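Local coordinates for erythrocyte membrane protein 1 (Plasmodium falciparum, PDB 2XU0), which probably binds host cell-surface receptors as a parasite adhesin, this chain being its N-terminal segment and first Duffy-binding-like domain, a rosetting domain, at residues Val309-Phe312 with Leu313-Glu317; Asn395-Tyr398 with Ser399-Ile402. The protein carries 10 engineered substitutions. All coordinates share one frame; numbering follows the deposited sequence.

Contact 1. Residues Val309-Phe312 with Leu313-Glu317; sequences VPQF and LRWFE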
loop_
_atom_site.group_PDB
_atom_site.type_symbol
_atom_site.label_atom_id
_atom_site.label_comp_id
_atom_site.label_asym_id
_atom_site.label_seq_id
_atom_site.Cartn_x
_atom_site.Cartn_y
_atom_site.Cartn_z
ATOM N N VAL A 309 -1.939 10.690 -5.783
ATOM C CA VAL A 309 -1.595 10.799 -4.355
ATOM C C VAL A 309 -0.079 10.617 -4.217
ATOM O O VAL A 309 0.427 9.611 -4.729
ATOM C CB VAL A 309 -2.378 9.780 -3.447
ATOM C CG1 VAL A 309 -1.920 9.862 -1.977
ATOM C CG2 VAL A 309 -3.886 9.990 -3.555
ATOM N N PRO A 310 0.672 11.526 -3.524
ATOM C CA PRO A 310 2.108 11.279 -3.339
ATOM C C PRO A 310 2.384 9.857 -2.868
ATOM O O PRO A 310 1.723 9.342 -1.960
ATOM C CB PRO A 310 2.530 12.329 -2.288
ATOM C CG PRO A 310 1.548 13.444 -2.468
ATOM C CD PRO A 310 0.250 12.774 -2.850
ATOM N N GLN A 311 3.375 9.236 -3.486
ATOM C CA GLN A 311 3.781 7.846 -3.241
ATOM C C GLN A 311 4.067 7.507 -1.775
ATOM O O GLN A 311 3.617 6.463 -1.297
ATOM C CB GLN A 311 4.943 7.457 -4.166
ATOM C CG GLN A 311 5.356 5.984 -4.053
ATOM C CD GLN A 311 6.319 5.582 -5.098
ATOM O OE1 GLN A 311 7.457 6.068 -5.149
ATOM N NE2 GLN A 311 5.919 4.594 -5.898
ATOM N N PHE A 312 4.804 8.386 -1.064
ATOM C CA PHE A 312 5.119 8.192 0.348
ATOM C C PHE A 312 3.819 8.042 1.175
ATOM O O PHE A 312 3.751 7.200 2.059
ATOM C CB PHE A 312 5.999 9.366 0.895
ATOM C CG PHE A 312 5.992 9.382 2.411
ATOM C CD1 PHE A 312 6.658 8.395 3.136
ATOM C CD2 PHE A 312 5.209 10.301 3.110
ATOM C CE1 PHE A 312 6.517 8.309 4.526
ATOM C CE2 PHE A 312 5.098 10.231 4.502
ATOM C CZ PHE A 312 5.769 9.245 5.203
ATOM N N LEU A 313 2.811 8.890 0.918
ATOM C CA LEU A 313 1.527 8.828 1.632
ATOM C C LEU A 313 0.775 7.509 1.345
ATOM O O LEU A 313 0.171 6.922 2.250
ATOM C CB LEU A 313 0.646 10.060 1.277
ATOM C CG LEU A 313 1.240 11.410 1.709
ATOM C CD1 LEU A 313 0.388 12.564 1.225
ATOM C CD2 LEU A 313 1.506 11.457 3.250
ATOM N N ARG A 314 0.810 7.064 0.097
ATOM C CA ARG A 314 0.203 5.795 -0.323
ATOM C C ARG A 314 0.917 4.644 0.369
ATOM O O ARG A 314 0.255 3.761 0.856
ATOM C CB ARG A 314 0.371 5.588 -1.824
ATOM C CG ARG A 314 -0.374 6.585 -2.684
ATOM C CD ARG A 314 -0.448 6.100 -4.111
ATOM N NE ARG A 314 0.782 5.476 -4.631
ATOM C CZ ARG A 314 1.564 6.010 -5.562
ATOM N NH1 ARG A 314 1.346 7.240 -5.999
ATOM N NH2 ARG A 314 2.610 5.342 -6.013
ATOM N N TRP A 315 2.262 4.667 0.429
ATOM C CA TRP A 315 3.015 3.587 1.065
ATOM C C TRP A 315 2.810 3.498 2.555
ATOM O O TRP A 315 2.753 2.394 3.083
ATOM C CB TRP A 315 4.512 3.678 0.748
ATOM C CG TRP A 315 4.894 3.412 -0.688
ATOM C CD1 TRP A 315 4.100 2.919 -1.691
ATOM C CD2 TRP A 315 6.238 3.428 -1.207
ATOM N NE1 TRP A 315 4.857 2.725 -2.836
ATOM C CE2 TRP A 315 6.176 2.996 -2.554
ATOM C CE3 TRP A 315 7.490 3.771 -0.660
ATOM C CZ2 TRP A 315 7.321 2.945 -3.379
ATOM C CZ3 TRP A 315 8.615 3.752 -1.484
ATOM C CH2 TRP A 315 8.524 3.354 -2.826
ATOM N N PHE A 316 2.694 4.655 3.235
ATOM C CA PHE A 316 2.485 4.703 4.666
ATOM C C PHE A 316 1.052 4.210 4.969
ATOM O O PHE A 316 0.851 3.516 5.957
ATOM C CB PHE A 316 2.731 6.164 5.157
ATOM C CG PHE A 316 2.906 6.417 6.640
ATOM C CD1 PHE A 316 2.966 5.357 7.549
ATOM C CD2 PHE A 316 2.983 7.722 7.136
ATOM C CE1 PHE A 316 3.131 5.595 8.926
ATOM C CE2 PHE A 316 3.113 7.961 8.512
ATOM C CZ PHE A 316 3.211 6.900 9.396
ATOM N N GLU A 317 0.066 4.550 4.116
ATOM C CA GLU A 317 -1.320 4.096 4.303
ATOM C C GLU A 317 -1.367 2.558 4.118
ATOM O O GLU A 317 -2.014 1.867 4.894
ATOM C CB GLU A 317 -2.278 4.822 3.318
ATOM C CG GLU A 317 -3.737 4.423 3.442
ATOM C CD GLU A 317 -4.170 3.148 2.735
ATOM O OE1 GLU A 317 -3.465 2.696 1.804
ATOM O OE2 GLU A 317 -5.204 2.578 3.147
#
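P310 O accepts the backbone N-H of R314 at 3.2 Å, and the i to i+4 bonds of W315 N to Q311 O and F316 N to F312 O carry the first turn of helix 311-338 onward, with P310 as its N-cap. Before the cap, V309 O is taken by R314 NH1 at 2.8 Å; the bond is bent, 134° at the hydrogen, although NH1 approaches almost straight off the carbonyl. One face of that guanidinium lies over the Q311 backbone, with Q311 CA 3.6 Å above the plane. With CG anti to the backbone N (chi1 -175°) and the chain extended beyond it, Q311 lies over one face of the W315 indole: CG sits 3.7 Å from the centroid of the five-membered ring in a CH-pi contact, and the amide stacks on the six-membered part with planes 27° apart. This turn opens a long helix of the Duffy-binding-like fold. D198 of helix 186-204 takes a salt bridge from R314 NH2 and hydrogen bonds from Q311 NE2 and W315 NE1; D201 makes a second salt bridge, to R314 NH1, and M208 N holds Q311 OE1. Elsewhere on the helix, F312 CZ meets F316 CD2 at 3.7 Å, their rings oblique. L313 CD1 rests 4.0 Å from P310 CG.

Contact 2. Residues Asn395-Tyr398 with Ser399-Ile402; sequences NLKY and SMEI. With PRO (proline), chain B.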
loop_
_atom_site.group_PDB
_atom_site.type_symbol
_atom_site.label_atom_id
_atom_site.label_comp_id
_atom_site.label_asym_id
_atom_site.label_seq_id
_atom_site.Cartn_x
_atom_site.Cartn_y
_atom_site.Cartn_z
ATOM N N ASN A 395 6.935 8.265 10.352
ATOM C CA ASN A 395 6.442 9.346 11.181
ATOM C C ASN A 395 7.336 10.556 10.940
ATOM O O ASN A 395 6.843 11.662 10.726
ATOM C CB ASN A 395 6.515 8.898 12.647
ATOM C CG ASN A 395 5.919 9.820 13.654
ATOM O OD1 ASN A 395 6.147 11.034 13.665
ATOM N ND2 ASN A 395 5.196 9.235 14.572
ATOM N N LEU A 396 8.652 10.338 10.946
ATOM C CA LEU A 396 9.639 11.380 10.680
ATOM C C LEU A 396 9.559 11.852 9.218
ATOM O O LEU A 396 9.603 13.058 8.963
ATOM C CB LEU A 396 11.071 10.879 10.999
ATOM C CG LEU A 396 11.410 10.706 12.465
ATOM C CD1 LEU A 396 12.636 9.841 12.634
ATOM C CD2 LEU A 396 11.665 12.039 13.124
ATOM N N LYS A 397 9.452 10.917 8.276
ATOM C CA LYS A 397 9.372 11.250 6.859
ATOM C C LYS A 397 8.160 12.127 6.578
ATOM O O LYS A 397 8.255 13.004 5.728
ATOM C CB LYS A 397 9.338 9.979 5.973
ATOM C CG LYS A 397 9.521 10.268 4.446
ATOM C CD LYS A 397 10.879 10.870 4.182
ATOM C CE LYS A 397 11.283 10.959 2.742
ATOM N NZ LYS A 397 12.652 11.530 2.640
ATOM N N TYR A 398 7.020 11.861 7.252
ATOM C CA TYR A 398 5.788 12.627 7.121
ATOM C C TYR A 398 6.048 14.082 7.510
ATOM O O TYR A 398 5.742 14.996 6.738
ATOM C CB TYR A 398 4.630 12.026 7.954
ATOM C CG TYR A 398 3.332 12.772 7.740
ATOM C CD1 TYR A 398 2.537 12.515 6.628
ATOM C CD2 TYR A 398 2.987 13.862 8.544
ATOM C CE1 TYR A 398 1.385 13.262 6.370
ATOM C CE2 TYR A 398 1.815 14.591 8.316
ATOM C CZ TYR A 398 1.027 14.299 7.216
ATOM O OH TYR A 398 -0.114 15.023 6.948
ATOM N N SER A 399 6.629 14.290 8.700
ATOM C CA SER A 399 6.983 15.621 9.183
ATOM C C SER A 399 7.889 16.353 8.151
ATOM O O SER A 399 7.621 17.495 7.800
ATOM C CB SER A 399 7.677 15.493 10.537
ATOM O OG SER A 399 8.086 16.762 11.012
ATOM N N MET A 400 8.906 15.661 7.631
ATOM C CA MET A 400 9.842 16.158 6.633
ATOM C C MET A 400 9.143 16.564 5.327
ATOM O O MET A 400 9.477 17.610 4.797
ATOM C CB MET A 400 10.928 15.121 6.353
ATOM C CG MET A 400 11.908 14.962 7.512
ATOM S SD MET A 400 12.859 13.438 7.385
ATOM C CE MET A 400 14.018 13.887 6.082
ATOM N N GLU A 401 8.162 15.747 4.824
ATOM C CA GLU A 401 7.394 16.066 3.609
ATOM C C GLU A 401 6.545 17.318 3.825
ATOM O O GLU A 401 6.521 18.181 2.956
ATOM C CB GLU A 401 6.548 14.858 3.116
ATOM C CG GLU A 401 7.390 13.680 2.648
ATOM C CD GLU A 401 8.335 14.002 1.500
ATOM O OE1 GLU A 401 7.894 13.939 0.333
ATOM O OE2 GLU A 401 9.511 14.335 1.763
ATOM N N ILE A 402 5.889 17.426 4.992
ATOM C CA ILE A 402 5.094 18.585 5.395
ATOM C C ILE A 402 6.005 19.852 5.480
ATOM O O ILE A 402 5.622 20.908 4.965
ATOM C CB ILE A 402 4.343 18.284 6.731
ATOM C CG1 ILE A 402 3.123 17.356 6.531
ATOM C CG2 ILE A 402 3.952 19.573 7.494
ATOM C CD1 ILE A 402 1.923 17.903 5.659
HETATM N N PRO B . 15.642 14.875 9.902
HETATM C CA PRO B . 16.022 13.975 11.006
HETATM C C PRO B . 16.086 12.517 10.550
HETATM O O PRO B . 15.345 12.157 9.591
HETATM C CB PRO B . 14.906 14.196 12.053
HETATM C CG PRO B . 13.741 14.790 11.288
HETATM C CD PRO B . 14.360 15.571 10.159
HETATM O OXT PRO B . 16.833 11.727 11.178
HETATM O O HOH W 1 11.911 14.322 2.737
#
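Y398 swings its ring out with CG anti to the backbone N (chi1 -176°), whereas I402 places CG1 beside its own N (chi1 -76°), and the two meet one helical turn apart with Y398 CE2 3.5 Å from I402 CG1. The side chains run at a slant, I402 CD1 lying near the phenol oxygen, which is hydrogen-bonded to Y426 O. K397 and E401, also one turn apart, slant across each other, K397 bent at chi2, but K397 NZ and E401 OE2 stay 4.3 Å apart, beyond a salt bridge. A water links them instead, accepting from K397 NZ at 2.9 Å and donating to E401 OE2 at 2.6 Å; E401 OE1 has a salt bridge to K404. L396 and M400 line the pocket of the bound proline: L396 CD2 touches the ligand's CG at 3.9 Å, and M400 SD approaches the ligand's O at 3.6 Å, while N126 and G127 supply backbone N-H groups to it. Backbone i to i+4 bonds continue through this part of helix 371-407, the one from S399 N to N395 O being weak. Y398 stacks on F432 of helix 429-437 and touches L421 of helix 415-423, which also meets I402 through Y418, and helix 311-338 packs alongside.

How the contacts relate
Contact 1 comes first along the chain, at the start of helix 311-338, and contact 2 follows within helix 371-407, their centres about 12 Å apart. The two helices touch directly here: F312 CE1 lies 3.6 Å from K397 CB, and L313 CD2 is equally close to Y398 CE1. Helix 415-423 packs against both contacts; helices 311-338, 371-407 and 415-423 meet around L313 and Y398. Contact 1 is wholly buried, its centre about 7 Å from that of the chain, whereas the centre of contact 2 lies about 18 Å from it. The shared packing thus runs from the buried start of helix 311-338 to partly exposed residues of helix 371-407 that contact the bound proline.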